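PDB 3LY1: putative histidinol-phosphate aminotransferase from Erwinia carotovora atroseptica, which probably acts as a pyridoxal-phosphate-dependent aminotransferase, possibly working on histidinol phosphate. Local coordinates for residues A62-E67 against V222-A227. Residues are numbered along the deposited sequence; the frame is centred on the assembly and turned at random.
Sequences AHHQVE and VGYAVA. With EDO (1,2-ethanediol), chain H.
His64 and Tyr224 meet through their polar ends, a worked example of how the C-terminal end of a helix can be tied to a sheet by one buried hydrogen bond. Helix 50-63 finishes in a Schellman motif, with Gln65 at positive phi as its C-prime residue, and His64, the first residue to leave helical angles, turns its side chain onto strand 223-226 of the large mixed sheet.

From CB, with CG anti to the carbonyl carbon (chi1 -75°), the imidazole of His64 reaches across to the strand. His64 CG passes 4.1 Å from Val226 CG2. His64 CD2 lies closest to Tyr224 CE2, at 3.6 Å, with the Val226 methyl slightly farther off. ND1 turns to another element and bonds the hydroxyl of Ser195. CE1 lies within van der Waals range of Tyr224 OH, and at the tip His64 NE2 bonds Tyr224 OH at 2.7 Å, nearly straight at 173°, with the oxygen in the imidazole plane.

The two rings meet rim to rim, planes inclined at 61°, and do not stack. Val226 CG2 instead covers one face of the His64 imidazole in a CH-pi contact, 3.9 Å from the centroid and almost on the ring normal; His63 CD2 lies over the opposite face, toward its rim. Beyond the histidine, Val66 CG2 touches Val226 CG1 more loosely, at 4.3 Å.

Tyr224 OH also bonds O1 of an ethanediol, probably from the crystallisation liquor, which in turn reaches His215. The tyrosine side chain lies about 9 Å from the bound pyridoxal phosphate, outside the residues that line the cofactor pocket. Bonds at both nitrogens should hold the imidazole's rotation, while Val226 and His63 flank its two faces, and either partner could donate the proton of the histidine-tyrosine bond.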
loop_
_atom_site.group_PDB
_atom_site.type_symbol
_atom_site.label_atom_id
_atom_site.label_comp_id
_atom_site.label_asym_id
_atom_site.label_seq_id
_atom_site.Cartn_x
_atom_site.Cartn_y
_atom_site.Cartn_z
ATOM N N ALA A 62 13.143 13.265 12.216
ATOM C CA ALA A 62 13.756 13.661 13.498
ATOM C C ALA A 62 14.327 12.453 14.258
ATOM O O ALA A 62 15.437 12.512 14.765
ATOM C CB ALA A 62 12.773 14.470 14.380
ATOM N N HIS A 63 13.589 11.348 14.293
ATOM C CA HIS A 63 14.045 10.128 14.960
ATOM C C HIS A 63 15.357 9.621 14.388
ATOM O O HIS A 63 16.197 9.140 15.116
ATOM C CB HIS A 63 12.999 9.033 14.826
ATOM C CG HIS A 63 13.355 7.776 15.547
ATOM N ND1 HIS A 63 13.286 7.663 16.920
ATOM C CD2 HIS A 63 13.811 6.588 15.089
ATOM C CE1 HIS A 63 13.682 6.451 17.275
ATOM N NE2 HIS A 63 13.993 5.774 16.179
ATOM N N HIS A 64 15.518 9.707 13.077
ATOM C CA HIS A 64 16.717 9.201 12.416
ATOM C C HIS A 64 17.764 10.272 12.144
ATOM O O HIS A 64 18.723 10.006 11.433
ATOM C CB HIS A 64 16.322 8.503 11.114
ATOM C CG HIS A 64 15.699 7.173 11.340
ATOM N ND1 HIS A 64 16.446 6.054 11.641
ATOM C CD2 HIS A 64 14.406 6.785 11.370
ATOM C CE1 HIS A 64 15.634 5.027 11.816
ATOM N NE2 HIS A 64 14.390 5.445 11.662
ATOM N N GLN A 65 17.571 11.471 12.711
ATOM C CA GLN A 65 18.446 12.643 12.478
ATOM C C GLN A 65 18.789 12.861 11.012
ATOM O O GLN A 65 19.968 13.011 10.636
ATOM C CB GLN A 65 19.733 12.577 13.319
ATOM C CG GLN A 65 19.491 12.415 14.811
ATOM C CD GLN A 65 20.762 12.048 15.598
ATOM O OE1 GLN A 65 20.674 11.406 16.632
ATOM N NE2 GLN A 65 21.934 12.442 15.099
ATOM N N VAL A 66 17.737 12.918 10.198
ATOM C CA VAL A 66 17.843 13.216 8.776
ATOM C C VAL A 66 16.787 14.281 8.485
ATOM O O VAL A 66 16.008 14.647 9.380
ATOM C CB VAL A 66 17.609 11.968 7.905
ATOM C CG1 VAL A 66 18.762 10.951 8.092
ATOM C CG2 VAL A 66 16.199 11.319 8.172
ATOM N N GLU A 67 16.773 14.799 7.265
ATOM C CA GLU A 67 15.719 15.745 6.865
ATOM C C GLU A 67 14.553 14.942 6.228
ATOM O O GLU A 67 14.709 13.769 5.965
ATOM C CB GLU A 67 16.278 16.797 5.911
ATOM C CG GLU A 67 17.431 17.628 6.496
ATOM C CD GLU A 67 17.000 18.510 7.691
ATOM O OE1 GLU A 67 15.789 18.695 7.940
ATOM O OE2 GLU A 67 17.880 19.050 8.393
ATOM N N VAL A 222 2.317 -0.057 8.000
ATOM C CA VAL A 222 3.128 1.141 8.054
ATOM C C VAL A 222 4.587 0.753 8.158
ATOM O O VAL A 222 4.996 0.111 9.107
ATOM C CB VAL A 222 2.740 2.083 9.253
ATOM C CG1 VAL A 222 3.454 3.441 9.116
ATOM C CG2 VAL A 222 1.199 2.274 9.387
ATOM N N GLY A 223 5.375 1.135 7.159
ATOM C CA GLY A 223 6.813 1.009 7.225
ATOM C C GLY A 223 7.435 2.202 6.537
ATOM O O GLY A 223 6.725 3.133 6.144
ATOM N N TYR A 224 8.763 2.196 6.417
ATOM C CA TYR A 224 9.464 3.311 5.803
ATOM C C TYR A 224 10.888 2.924 5.382
ATOM O O TYR A 224 11.427 1.879 5.818
ATOM C CB TYR A 224 9.468 4.564 6.701
ATOM C CG TYR A 224 10.151 4.410 8.035
ATOM C CD1 TYR A 224 9.514 3.792 9.096
ATOM C CD2 TYR A 224 11.441 4.888 8.240
ATOM C CE1 TYR A 224 10.122 3.668 10.332
ATOM C CE2 TYR A 224 12.075 4.735 9.470
ATOM C CZ TYR A 224 11.412 4.147 10.519
ATOM O OH TYR A 224 12.052 4.016 11.730
ATOM N N ALA A 225 11.433 3.728 4.471
ATOM C CA ALA A 225 12.851 3.689 4.093
ATOM C C ALA A 225 13.557 4.968 4.591
ATOM O O ALA A 225 12.959 6.067 4.652
ATOM C CB ALA A 225 13.023 3.505 2.593
ATOM N N VAL A 226 14.821 4.816 4.957
ATOM C CA VAL A 226 15.719 5.923 5.268
ATOM C C VAL A 226 16.906 5.864 4.311
ATOM O O VAL A 226 17.514 4.788 4.107
ATOM C CB VAL A 226 16.178 5.894 6.730
ATOM C CG1 VAL A 226 16.862 7.243 7.093
ATOM C CG2 VAL A 226 15.000 5.535 7.686
ATOM N N ALA A 227 17.199 6.973 3.628
ATOM C CA ALA A 227 18.331 6.991 2.707
ATOM C C ALA A 227 18.704 8.426 2.358
ATOM O O ALA A 227 18.012 9.363 2.749
ATOM C CB ALA A 227 17.995 6.199 1.444
HETATM C C1 EDO H . 9.858 3.139 13.946
HETATM O O1 EDO H . 11.010 2.332 13.729
HETATM C C2 EDO H . 10.277 4.366 14.740
HETATM O O2 EDO H . 10.327 3.997 16.113
#